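Local coordinates for probable ubiquitin-conjugating enzyme E2-19 kDa (Caenorhabditis elegans, PDB 1PZV), which probably catalyses the covalent attachment of ubiquitin to other proteins, accepting it from an E1 enzyme as a cysteine thioester, at residues Lys9-Asp14 against His113-Ile118; Thr46-Gly51 against Ser124-Pro129; Asp58-Arg61 against Gln65-Pro68; Glu75-Asn80 against Ala140-Glu145. All coordinates share one frame; numbering follows the deposited sequence.

Contact 1: residues Lys9-Asp14 against His113-Ile118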
loop_
_atom_site.group_PDB
_atom_site.type_symbol
_atom_site.label_atom_id
_atom_site.label_comp_id
_atom_site.label_asym_id
_atom_site.label_seq_id
_atom_site.Cartn_x
_atom_site.Cartn_y
_atom_site.Cartn_z
ATOM N N LYS A 9 -6.428 17.680 -3.384
ATOM C CA LYS A 9 -5.720 18.323 -4.488
ATOM C C LYS A 9 -4.364 18.807 -3.984
ATOM O O LYS A 9 -3.346 18.701 -4.673
ATOM C CB LYS A 9 -6.533 19.500 -5.054
ATOM C CG LYS A 9 -7.785 19.076 -5.834
ATOM C CD LYS A 9 -8.635 20.277 -6.263
ATOM C CE LYS A 9 -9.998 19.857 -6.845
ATOM N NZ LYS A 9 -10.901 21.031 -7.136
ATOM N N LYS A 10 -4.361 19.327 -2.765
ATOM C CA LYS A 10 -3.140 19.827 -2.151
ATOM C C LYS A 10 -2.191 18.669 -1.870
ATOM O O LYS A 10 -1.021 18.732 -2.236
ATOM C CB LYS A 10 -3.473 20.581 -0.848
ATOM C CG LYS A 10 -2.273 20.972 0.007
ATOM C CD LYS A 10 -1.361 21.933 -0.716
ATOM C CE LYS A 10 0.007 21.986 -0.043
ATOM N NZ LYS A 10 0.991 22.824 -0.802
ATOM N N GLN A 11 -2.696 17.613 -1.231
ATOM C CA GLN A 11 -1.868 16.457 -0.903
ATOM C C GLN A 11 -1.304 15.754 -2.144
ATOM O O GLN A 11 -0.108 15.409 -2.182
ATOM C CB GLN A 11 -2.653 15.464 -0.033
ATOM C CG GLN A 11 -3.002 16.027 1.344
ATOM C CD GLN A 11 -3.579 14.994 2.291
ATOM O OE1 GLN A 11 -3.882 15.290 3.441
ATOM N NE2 GLN A 11 -3.730 13.776 1.812
ATOM N N LEU A 12 -2.151 15.552 -3.153
ATOM C CA LEU A 12 -1.720 14.914 -4.392
ATOM C C LEU A 12 -0.591 15.717 -5.030
ATOM O O LEU A 12 0.396 15.153 -5.517
ATOM C CB LEU A 12 -2.882 14.816 -5.381
ATOM C CG LEU A 12 -2.526 14.328 -6.796
ATOM C CD1 LEU A 12 -1.872 12.968 -6.716
ATOM C CD2 LEU A 12 -3.776 14.272 -7.674
ATOM N N ALA A 13 -0.750 17.039 -5.019
ATOM C CA ALA A 13 0.231 17.950 -5.591
ATOM C C ALA A 13 1.577 17.882 -4.889
ATOM O O ALA A 13 2.609 17.861 -5.547
ATOM C CB ALA A 13 -0.306 19.381 -5.565
ATOM N N ASP A 14 1.584 17.851 -3.561
ATOM C CA ASP A 14 2.855 17.780 -2.856
ATOM C C ASP A 14 3.495 16.462 -3.236
ATOM O O ASP A 14 4.678 16.390 -3.575
ATOM C CB ASP A 14 2.664 17.835 -1.338
ATOM C CG ASP A 14 1.997 19.119 -0.872
ATOM O OD1 ASP A 14 2.298 20.208 -1.428
ATOM O OD2 ASP A 14 1.176 19.033 0.071
ATOM N N HIS A 113 -3.906 12.626 9.830
ATOM C CA HIS A 113 -3.049 11.822 8.952
ATOM C C HIS A 113 -3.175 12.225 7.478
ATOM O O HIS A 113 -4.198 12.767 7.050
ATOM C CB HIS A 113 -3.350 10.318 9.098
ATOM C CG HIS A 113 -2.840 9.711 10.372
ATOM N ND1 HIS A 113 -1.703 10.161 11.008
ATOM C CD2 HIS A 113 -3.285 8.656 11.098
ATOM C CE1 HIS A 113 -1.470 9.411 12.072
ATOM N NE2 HIS A 113 -2.415 8.491 12.149
ATOM N N THR A 114 -2.124 11.952 6.709
ATOM C CA THR A 114 -2.104 12.284 5.287
ATOM C C THR A 114 -1.736 11.076 4.420
ATOM O O THR A 114 -1.348 10.009 4.929
ATOM C CB THR A 114 -1.089 13.404 4.988
ATOM O OG1 THR A 114 0.240 12.913 5.195
ATOM C CG2 THR A 114 -1.330 14.595 5.891
ATOM N N VAL A 115 -1.874 11.257 3.109
ATOM C CA VAL A 115 -1.553 10.207 2.160
ATOM C C VAL A 115 -0.119 9.809 2.461
ATOM O O VAL A 115 0.249 8.630 2.396
ATOM C CB VAL A 115 -1.668 10.723 0.708
ATOM C CG1 VAL A 115 -1.265 9.638 -0.269
ATOM C CG2 VAL A 115 -3.095 11.175 0.433
ATOM N N GLU A 116 0.674 10.816 2.810
ATOM C CA GLU A 116 2.066 10.614 3.145
ATOM C C GLU A 116 2.191 9.613 4.286
ATOM O O GLU A 116 3.007 8.700 4.223
ATOM C CB GLU A 116 2.709 11.940 3.549
ATOM C CG GLU A 116 4.163 11.802 4.009
ATOM C CD GLU A 116 4.772 13.115 4.476
ATOM O OE1 GLU A 116 5.958 13.095 4.881
ATOM O OE2 GLU A 116 4.073 14.161 4.440
ATOM N N THR A 117 1.381 9.793 5.324
ATOM C CA THR A 117 1.390 8.900 6.478
ATOM C C THR A 117 1.097 7.462 6.032
ATOM O O THR A 117 1.796 6.517 6.407
ATOM C CB THR A 117 0.321 9.331 7.528
ATOM O OG1 THR A 117 0.529 10.702 7.900
ATOM C CG2 THR A 117 0.422 8.460 8.785
ATOM N N ILE A 118 0.053 7.307 5.231
ATOM C CA ILE A 118 -0.330 6.010 4.706
ATOM C C ILE A 118 0.843 5.417 3.943
ATOM O O ILE A 118 1.297 4.311 4.255
ATOM C CB ILE A 118 -1.530 6.129 3.732
ATOM C CG1 ILE A 118 -2.772 6.556 4.503
ATOM C CG2 ILE A 118 -1.789 4.803 3.029
ATOM C CD1 ILE A 118 -3.931 6.931 3.623
#
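Q11 on the N-terminal helix 5-17 meets T114 and V115 where helix 115-127 begins, a contact that joins two helices of the UBC fold. It is one long side chain spanning the gap between two backbones: the CA atoms of Q11 and V115 are 7.0 Å apart. Q11 holds CG beside its backbone N and anti to the carbonyl carbon (chi1 -66°), and beyond that the chain runs extended, which carries the amide group straight to the first turn of the other helix. There the amide carbon Q11 CD lies 4.0 Å from T114 CB and 4.2 Å from V115 N, with the long glutamine chain passing both side chains at a slant. V115 points toward helix 5-17 too, and its isopropyl group makes the inner part of the contact, packing also on W36 and Y63. The next residue after Q11, L12, points away from T114 and V115 and packs on A25, L27 and W36 of the sheet, so the two neighbours Q11 and L12 tie helix 5-17 to different partners. On the surface of the same helix, K10 NZ forms a salt bridge with D14 OD1 at 3.0 Å, using the syn lone pair of that carboxylate oxygen. What fixes the other helix start is a capping box: T117 N gives a weak bond to T114 OG1 (3.3 Å), and in return T114 N donates to T117 OG1 at 3.2 Å, almost straight at 174°.

Contact 2: residues Thr46-Gly51 against Ser124-Pro129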
loop_
_atom_site.group_PDB
_atom_site.type_symbol
_atom_site.label_atom_id
_atom_site.label_comp_id
_atom_site.label_asym_id
_atom_site.label_seq_id
_atom_site.Cartn_x
_atom_site.Cartn_y
_atom_site.Cartn_z
ATOM N N THR A 46 14.519 -5.514 1.211
ATOM C CA THR A 46 13.270 -6.189 1.542
ATOM C C THR A 46 13.074 -7.143 0.370
ATOM O O THR A 46 13.661 -6.938 -0.692
ATOM C CB THR A 46 12.047 -5.212 1.621
ATOM O OG1 THR A 46 11.598 -4.893 0.302
ATOM C CG2 THR A 46 12.420 -3.922 2.337
ATOM N N LEU A 47 12.270 -8.184 0.557
ATOM C CA LEU A 47 12.035 -9.147 -0.512
ATOM C C LEU A 47 11.412 -8.469 -1.720
ATOM O O LEU A 47 11.479 -8.966 -2.855
ATOM C CB LEU A 47 11.132 -10.272 -0.022
ATOM C CG LEU A 47 11.772 -11.101 1.085
ATOM C CD1 LEU A 47 10.800 -12.189 1.510
ATOM C CD2 LEU A 47 13.090 -11.695 0.588
ATOM N N TYR A 48 10.796 -7.327 -1.468
ATOM C CA TYR A 48 10.188 -6.567 -2.534
ATOM C C TYR A 48 11.236 -5.496 -2.804
ATOM O O TYR A 48 11.320 -4.511 -2.071
ATOM C CB TYR A 48 8.872 -5.970 -2.035
ATOM C CG TYR A 48 8.047 -6.957 -1.231
ATOM C CD1 TYR A 48 8.402 -7.298 0.078
ATOM C CD2 TYR A 48 6.918 -7.565 -1.783
ATOM C CE1 TYR A 48 7.652 -8.216 0.810
ATOM C CE2 TYR A 48 6.162 -8.486 -1.059
ATOM C CZ TYR A 48 6.534 -8.808 0.235
ATOM O OH TYR A 48 5.791 -9.734 0.945
ATOM N N GLU A 49 12.067 -5.708 -3.820
ATOM C CA GLU A 49 13.114 -4.749 -4.136
ATOM C C GLU A 49 12.960 -4.107 -5.500
ATOM O O GLU A 49 12.941 -2.870 -5.616
ATOM C CB GLU A 49 14.482 -5.402 -4.061
ATOM C CG GLU A 49 15.224 -5.149 -2.771
ATOM C CD GLU A 49 16.688 -4.808 -3.015
ATOM O OE1 GLU A 49 17.535 -5.159 -2.165
ATOM O OE2 GLU A 49 16.992 -4.179 -4.053
ATOM N N GLY A 50 12.860 -4.935 -6.535
ATOM C CA GLY A 50 12.711 -4.395 -7.874
ATOM C C GLY A 50 11.264 -4.409 -8.310
ATOM O O GLY A 50 10.958 -4.360 -9.496
ATOM N N GLY A 51 10.364 -4.463 -7.343
ATOM C CA GLY A 51 8.963 -4.516 -7.680
ATOM C C GLY A 51 8.296 -3.211 -8.055
ATOM O O GLY A 51 8.476 -2.194 -7.395
ATOM N N SER A 124 6.661 0.359 5.771
ATOM C CA SER A 124 6.794 -0.454 6.967
ATOM C C SER A 124 6.176 -1.832 6.747
ATOM O O SER A 124 6.789 -2.848 7.046
ATOM C CB SER A 124 6.090 0.211 8.150
ATOM O OG SER A 124 6.802 1.326 8.636
ATOM N N MET A 125 4.952 -1.864 6.238
ATOM C CA MET A 125 4.294 -3.131 5.991
ATOM C C MET A 125 5.146 -4.078 5.147
ATOM O O MET A 125 5.254 -5.272 5.455
ATOM C CB MET A 125 2.966 -2.914 5.284
ATOM C CG MET A 125 2.406 -4.197 4.714
ATOM S SD MET A 125 0.855 -3.942 3.906
ATOM C CE MET A 125 1.415 -3.160 2.360
ATOM N N LEU A 126 5.733 -3.552 4.074
ATOM C CA LEU A 126 6.565 -4.368 3.201
ATOM C C LEU A 126 7.894 -4.746 3.882
ATOM O O LEU A 126 8.407 -5.853 3.709
ATOM C CB LEU A 126 6.832 -3.618 1.898
ATOM C CG LEU A 126 5.605 -3.212 1.072
ATOM C CD1 LEU A 126 6.048 -2.318 -0.074
ATOM C CD2 LEU A 126 4.869 -4.440 0.544
ATOM N N THR A 127 8.437 -3.828 4.671
ATOM C CA THR A 127 9.699 -4.060 5.360
ATOM C C THR A 127 9.550 -4.924 6.614
ATOM O O THR A 127 10.450 -5.698 6.965
ATOM C CB THR A 127 10.340 -2.726 5.796
ATOM O OG1 THR A 127 10.305 -1.807 4.700
ATOM C CG2 THR A 127 11.783 -2.941 6.241
ATOM N N ASP A 128 8.409 -4.789 7.284
ATOM C CA ASP A 128 8.161 -5.520 8.523
ATOM C C ASP A 128 6.683 -5.869 8.691
ATOM O O ASP A 128 5.936 -5.145 9.346
ATOM C CB ASP A 128 8.616 -4.660 9.697
ATOM C CG ASP A 128 9.040 -5.480 10.876
ATOM O OD1 ASP A 128 8.212 -6.282 11.383
ATOM O OD2 ASP A 128 10.212 -5.318 11.285
ATOM N N PRO A 129 6.250 -6.996 8.113
ATOM C CA PRO A 129 4.843 -7.392 8.222
ATOM C C PRO A 129 4.366 -7.607 9.660
ATOM O O PRO A 129 5.128 -8.047 10.527
ATOM C CB PRO A 129 4.785 -8.669 7.386
ATOM C CG PRO A 129 6.155 -9.265 7.597
ATOM C CD PRO A 129 7.059 -8.059 7.484
#
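Y48 lies against L126 and T46 against T127, where the loop between strands 35-41 and 52-58 of the UBC fold meets the C-terminal end of helix 115-127. The phenol packs on L126: L126 CD2 sits over one face of the ring, and Y48 CD1 comes within 4.4 Å of L126 CB. The last turn of the helix also turns its backbone toward the ring, with Y48 CE1 3.8 Å from L126 O. Beside this, the two threonines meet through their branches at about a right angle, T46 CG2 lying 3.8 Å from T127 OG1 and 4.1 Å from T127 CG2. With T46 OG1 between the backbone N and the carbonyl carbon (chi1 78°), the methyl CG2 is left anti to the carbonyl carbon and meets T127, while the hydroxyl turns back into the loop.

Outside this first shell, polar bonds hold each piece in position. T127 OG1 is hydrogen-bonded to I123 O one turn back in its helix, so the hydroxyl at the contact already has a partner. At the far end of the ring, Y48 OH bonds both W77 O and H78 ND1, which fixes the phenol between the helix and the 75-80 loop. V154 of helix 147-161 packs on Y48 as well, and L47 reaches F150, K151 and V154 of that helix. The side chain of L126 is about 12 Å from that of C88, the predicted thioester cysteine. Within the loop, T46 OG1 is hydrogen-bonded to P43 O and also accepts a weak bond from Y48 N, at 3.1 Å with an N-H...O angle of 127°.

Contact 3: residues Asp58-Arg61 against Gln65-Pro68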
loop_
_atom_site.group_PDB
_atom_site.type_symbol
_atom_site.label_atom_id
_atom_site.label_comp_id
_atom_site.label_asym_id
_atom_site.label_seq_id
_atom_site.Cartn_x
_atom_site.Cartn_y
_atom_site.Cartn_z
ATOM N N ASP A 58 -8.774 4.608 -2.747
ATOM C CA ASP A 58 -10.139 5.108 -2.831
ATOM C C ASP A 58 -10.370 6.012 -1.632
ATOM O O ASP A 58 -10.289 5.553 -0.489
ATOM C CB ASP A 58 -11.126 3.944 -2.798
ATOM C CG ASP A 58 -11.153 3.170 -4.099
ATOM O OD1 ASP A 58 -11.816 3.631 -5.050
ATOM O OD2 ASP A 58 -10.502 2.111 -4.176
ATOM N N PHE A 59 -10.641 7.290 -1.885
ATOM C CA PHE A 59 -10.880 8.225 -0.789
ATOM C C PHE A 59 -12.357 8.557 -0.621
ATOM O O PHE A 59 -13.031 8.953 -1.579
ATOM C CB PHE A 59 -10.133 9.548 -1.007
ATOM C CG PHE A 59 -8.644 9.417 -1.053
ATOM C CD1 PHE A 59 -8.000 9.033 -2.230
ATOM C CD2 PHE A 59 -7.879 9.674 0.081
ATOM C CE1 PHE A 59 -6.613 8.918 -2.275
ATOM C CE2 PHE A 59 -6.492 9.560 0.045
ATOM C CZ PHE A 59 -5.858 9.178 -1.134
ATOM N N PRO A 60 -12.879 8.414 0.609
ATOM C CA PRO A 60 -14.287 8.722 0.869
ATOM C C PRO A 60 -14.536 10.211 0.617
ATOM O O PRO A 60 -13.596 10.983 0.417
ATOM C CB PRO A 60 -14.452 8.354 2.336
ATOM C CG PRO A 60 -13.110 8.653 2.901
ATOM C CD PRO A 60 -12.190 8.054 1.859
ATOM N N ARG A 61 -15.802 10.607 0.632
ATOM C CA ARG A 61 -16.169 11.997 0.401
ATOM C C ARG A 61 -15.725 12.895 1.563
ATOM O O ARG A 61 -15.529 14.099 1.391
ATOM C CB ARG A 61 -17.687 12.104 0.190
ATOM C CG ARG A 61 -18.246 11.178 -0.901
ATOM C CD ARG A 61 -17.527 11.356 -2.243
ATOM N NE ARG A 61 -18.143 10.560 -3.305
ATOM C CZ ARG A 61 -17.611 10.358 -4.510
ATOM N NH1 ARG A 61 -16.437 10.890 -4.820
ATOM N NH2 ARG A 61 -18.260 9.626 -5.410
ATOM N N GLN A 65 -11.543 12.633 8.076
ATOM C CA GLN A 65 -12.003 11.733 9.134
ATOM C C GLN A 65 -12.634 10.469 8.619
ATOM O O GLN A 65 -13.776 10.165 8.937
ATOM C CB GLN A 65 -12.999 12.433 10.065
ATOM C CG GLN A 65 -14.101 13.196 9.359
ATOM C CD GLN A 65 -13.903 14.696 9.474
ATOM O OE1 GLN A 65 -14.639 15.487 8.863
ATOM N NE2 GLN A 65 -12.906 15.102 10.271
ATOM N N LYS A 66 -11.874 9.729 7.827
ATOM C CA LYS A 66 -12.337 8.473 7.260
ATOM C C LYS A 66 -11.230 8.007 6.329
ATOM O O LYS A 66 -10.963 8.626 5.301
ATOM C CB LYS A 66 -13.654 8.680 6.499
ATOM C CG LYS A 66 -14.174 7.446 5.770
ATOM C CD LYS A 66 -14.418 6.259 6.695
ATOM C CE LYS A 66 -14.812 5.024 5.877
ATOM N NZ LYS A 66 -15.059 3.822 6.719
ATOM N N PRO A 67 -10.555 6.911 6.699
ATOM C CA PRO A 67 -9.455 6.328 5.927
ATOM C C PRO A 67 -9.845 5.924 4.514
ATOM O O PRO A 67 -11.003 5.600 4.229
ATOM C CB PRO A 67 -9.049 5.097 6.744
ATOM C CG PRO A 67 -9.604 5.341 8.088
ATOM C CD PRO A 67 -10.892 6.061 7.848
ATOM N N PRO A 68 -8.879 5.971 3.598
ATOM C CA PRO A 68 -9.167 5.579 2.224
ATOM C C PRO A 68 -8.926 4.076 2.174
ATOM O O PRO A 68 -8.301 3.518 3.075
ATOM C CB PRO A 68 -8.130 6.358 1.430
ATOM C CG PRO A 68 -6.954 6.367 2.368
ATOM C CD PRO A 68 -7.605 6.708 3.682
#
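F59 and P60 pack on P68 and K66 across the turn that leads from strand 52-58 to strand 69-72, the proline-rich FPxxYPxxPP sequence of E2 enzymes. The aromatic part is a CH-pi contact: P68 CB sits over one face of the F59 ring, 4.0 Å from its centroid and 26° off the normal. The two side chains lie side by side and point the same way, and the offset brings P68 CB to 3.6 Å from F59 CD2.

The aliphatic part is the P60 ring, which meets the stem of K66. K66 CB is 3.6 Å from P60 CG, and K66 CG is 3.6 Å from P60 CB. With CG anti to its backbone N (chi1 175°) and a bend at chi2, K66 touches P60 with its first carbons while its ammonium group leads off to a salt bridge with D94. A third kind is van der Waals contact of a ring methylene with a carbonyl oxygen, P60 CD lying 3.6 Å from P67 O.

Just beyond, D58 and K69 are joined by backbone hydrogen bonding where strands 52-58 and 69-72 adjoin. Y63 meets F59 edge-to-face, W36 of strand 35-41 adds a third ring, and V115 and I118 of helix 115-127 pack on F59 and P68 respectively.

Contact 4: residues Glu75-Asn80 against Ala140-Glu145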
loop_
_atom_site.group_PDB
_atom_site.type_symbol
_atom_site.label_atom_id
_atom_site.label_comp_id
_atom_site.label_asym_id
_atom_site.label_seq_id
_atom_site.Cartn_x
_atom_site.Cartn_y
_atom_site.Cartn_z
ATOM N N GLU A 75 -0.015 -8.537 -8.866
ATOM C CA GLU A 75 0.260 -9.666 -7.990
ATOM C C GLU A 75 1.283 -9.315 -6.921
ATOM O O GLU A 75 2.334 -8.751 -7.221
ATOM C CB GLU A 75 0.817 -10.808 -8.845
ATOM C CG GLU A 75 -0.129 -11.953 -9.119
ATOM C CD GLU A 75 -0.198 -12.898 -7.947
ATOM O OE1 GLU A 75 -0.898 -12.568 -6.973
ATOM O OE2 GLU A 75 0.446 -13.964 -7.998
ATOM N N ILE A 76 0.979 -9.653 -5.675
ATOM C CA ILE A 76 1.918 -9.422 -4.586
ATOM C C ILE A 76 1.653 -10.488 -3.530
ATOM O O ILE A 76 0.498 -10.839 -3.280
ATOM C CB ILE A 76 1.763 -8.014 -3.971
ATOM C CG1 ILE A 76 2.900 -7.766 -2.979
ATOM C CG2 ILE A 76 0.398 -7.877 -3.301
ATOM C CD1 ILE A 76 3.091 -6.311 -2.637
ATOM N N TRP A 77 2.715 -11.021 -2.930
ATOM C CA TRP A 77 2.565 -12.060 -1.914
ATOM C C TRP A 77 2.978 -11.520 -0.559
ATOM O O TRP A 77 4.162 -11.485 -0.218
ATOM C CB TRP A 77 3.407 -13.296 -2.270
ATOM C CG TRP A 77 3.059 -14.517 -1.451
ATOM C CD1 TRP A 77 3.863 -15.151 -0.545
ATOM C CD2 TRP A 77 1.799 -15.206 -1.415
ATOM N NE1 TRP A 77 3.181 -16.178 0.064
ATOM C CE2 TRP A 77 1.910 -16.232 -0.446
ATOM C CE3 TRP A 77 0.580 -15.045 -2.093
ATOM C CZ2 TRP A 77 0.853 -17.103 -0.149
ATOM C CZ3 TRP A 77 -0.476 -15.914 -1.797
ATOM C CH2 TRP A 77 -0.330 -16.924 -0.826
ATOM N N HIS A 78 1.985 -11.095 0.214
ATOM C CA HIS A 78 2.250 -10.525 1.533
ATOM C C HIS A 78 1.203 -10.891 2.595
ATOM O O HIS A 78 -0.006 -10.960 2.321
ATOM C CB HIS A 78 2.351 -8.994 1.430
ATOM C CG HIS A 78 2.956 -8.350 2.635
ATOM N ND1 HIS A 78 4.322 -8.260 2.825
ATOM C CD2 HIS A 78 2.392 -7.777 3.723
ATOM C CE1 HIS A 78 4.568 -7.658 3.971
ATOM N NE2 HIS A 78 3.413 -7.353 4.540
ATOM N N PRO A 79 1.667 -11.136 3.825
ATOM C CA PRO A 79 0.813 -11.490 4.960
ATOM C C PRO A 79 -0.321 -10.488 5.191
ATOM O O PRO A 79 -1.429 -10.875 5.579
ATOM C CB PRO A 79 1.793 -11.511 6.129
ATOM C CG PRO A 79 3.049 -12.029 5.479
ATOM C CD PRO A 79 3.094 -11.266 4.174
ATOM N N ASN A 80 -0.047 -9.204 4.947
ATOM C CA ASN A 80 -1.045 -8.163 5.173
ATOM C C ASN A 80 -1.784 -7.646 3.957
ATOM O O ASN A 80 -2.436 -6.608 4.004
ATOM C CB ASN A 80 -0.408 -7.017 5.933
ATOM C CG ASN A 80 0.161 -7.468 7.260
ATOM O OD1 ASN A 80 1.379 -7.436 7.466
ATOM N ND2 ASN A 80 -0.719 -7.918 8.170
ATOM N N ALA A 140 1.115 -15.540 5.762
ATOM C CA ALA A 140 1.573 -15.429 7.140
ATOM C C ALA A 140 2.239 -16.737 7.566
ATOM O O ALA A 140 3.336 -16.741 8.128
ATOM C CB ALA A 140 0.397 -15.115 8.054
ATOM N N LYS A 141 1.562 -17.846 7.285
ATOM C CA LYS A 141 2.069 -19.167 7.628
ATOM C C LYS A 141 3.365 -19.450 6.878
ATOM O O LYS A 141 4.347 -19.931 7.452
ATOM C CB LYS A 141 1.026 -20.238 7.279
ATOM C CG LYS A 141 1.435 -21.650 7.677
ATOM C CD LYS A 141 0.260 -22.620 7.664
ATOM C CE LYS A 141 0.666 -23.973 8.257
ATOM N NZ LYS A 141 -0.464 -24.943 8.311
ATOM N N MET A 142 3.369 -19.128 5.593
ATOM C CA MET A 142 4.536 -19.382 4.780
ATOM C C MET A 142 5.817 -18.706 5.240
ATOM O O MET A 142 6.812 -19.377 5.484
ATOM C CB MET A 142 4.264 -19.007 3.332
ATOM C CG MET A 142 5.288 -19.601 2.399
ATOM S SD MET A 142 4.807 -19.429 0.697
ATOM C CE MET A 142 3.277 -20.390 0.680
ATOM N N GLN A 143 5.810 -17.387 5.365
ATOM C CA GLN A 143 7.025 -16.697 5.770
ATOM C C GLN A 143 7.586 -17.164 7.111
ATOM O O GLN A 143 8.800 -17.151 7.322
ATOM C CB GLN A 143 6.782 -15.197 5.828
ATOM C CG GLN A 143 8.066 -14.405 5.899
ATOM C CD GLN A 143 7.823 -12.974 6.274
ATOM O OE1 GLN A 143 6.866 -12.353 5.800
ATOM N NE2 GLN A 143 8.690 -12.427 7.125
ATOM N N ARG A 144 6.696 -17.576 8.011
ATOM C CA ARG A 144 7.076 -18.036 9.348
ATOM C C ARG A 144 7.817 -19.378 9.388
ATOM O O ARG A 144 8.863 -19.498 10.027
ATOM C CB ARG A 144 5.827 -18.102 10.235
ATOM C CG ARG A 144 5.230 -16.735 10.575
ATOM C CD ARG A 144 5.662 -16.267 11.960
ATOM N NE ARG A 144 4.962 -17.000 13.013
ATOM C CZ ARG A 144 5.231 -16.904 14.313
ATOM N NH1 ARG A 144 6.197 -16.101 14.735
ATOM N NH2 ARG A 144 4.523 -17.606 15.195
ATOM N N GLU A 145 7.280 -20.389 8.714
ATOM C CA GLU A 145 7.918 -21.703 8.699
ATOM C C GLU A 145 8.631 -22.011 7.379
ATOM O O GLU A 145 9.853 -22.186 7.353
ATOM C CB GLU A 145 6.881 -22.787 9.009
ATOM C CG GLU A 145 5.640 -22.727 8.137
ATOM C CD GLU A 145 4.454 -23.445 8.760
ATOM O OE1 GLU A 145 4.000 -23.010 9.847
ATOM O OE2 GLU A 145 3.978 -24.442 8.164
#
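W77 and P79 face helix 137-144 through M142, A140 and Q143, with P79 the middle residue of the HPN motif (H78, P79, N80) of ubiquitin-conjugating enzymes. W77 and M142 cross at about a right angle in a Met-aromatic contact. M142 SD approaches the five-membered ring obliquely, 4.7 Å from its centroid and 63° off the normal, and its nearest indole atom is W77 NE1 at 3.7 Å. A bend at chi3 (-62°) turns the methyl back along the indole, leaving M142 CE 4.2 Å from W77 CZ2. F150 of helix 147-161 packs on W77, M142 and Q143, so the ring and both helix side chains share one hydrophobic neighbour.

Further along the loop, P79 and Q143 also cross at about a right angle. Q143 reaches over in an extended chain, and its amide oxygen OE1 lies 3.8 Å from P79 CG. A140 meets the same proline from the helix backbone, at the closest CA pair of the contact. The side chain of P79 is about 9 Å from that of C88, the predicted thioester cysteine, to which N80 is joined by backbone hydrogen bonding. The proline's methylene P79 CB lies 4.3 Å from the A140 CB methyl.

In the fold
All four contacts are partly buried, each pairing buried residues with more open ones. Contacts 1 and 2 use opposite ends of helix 115-127, its capped start and its last turn. Contact 3 touches contact 1, and the two make one apolar cluster beside the sheet. Contacts 2 and 4 lie on one side of the chain's centre, opposite contact 3, and are joined both by the hydrogen bonds of the Y48 hydroxyl and by packing of M125 and P129 on H78. Contact 4 brings in the following helix, 137-144. The chemistry varies accordingly: an amide chain in contact 1, phenol and threonines in contact 2, prolines with phenylalanine in contact 3, sulfur and indole in contact 4.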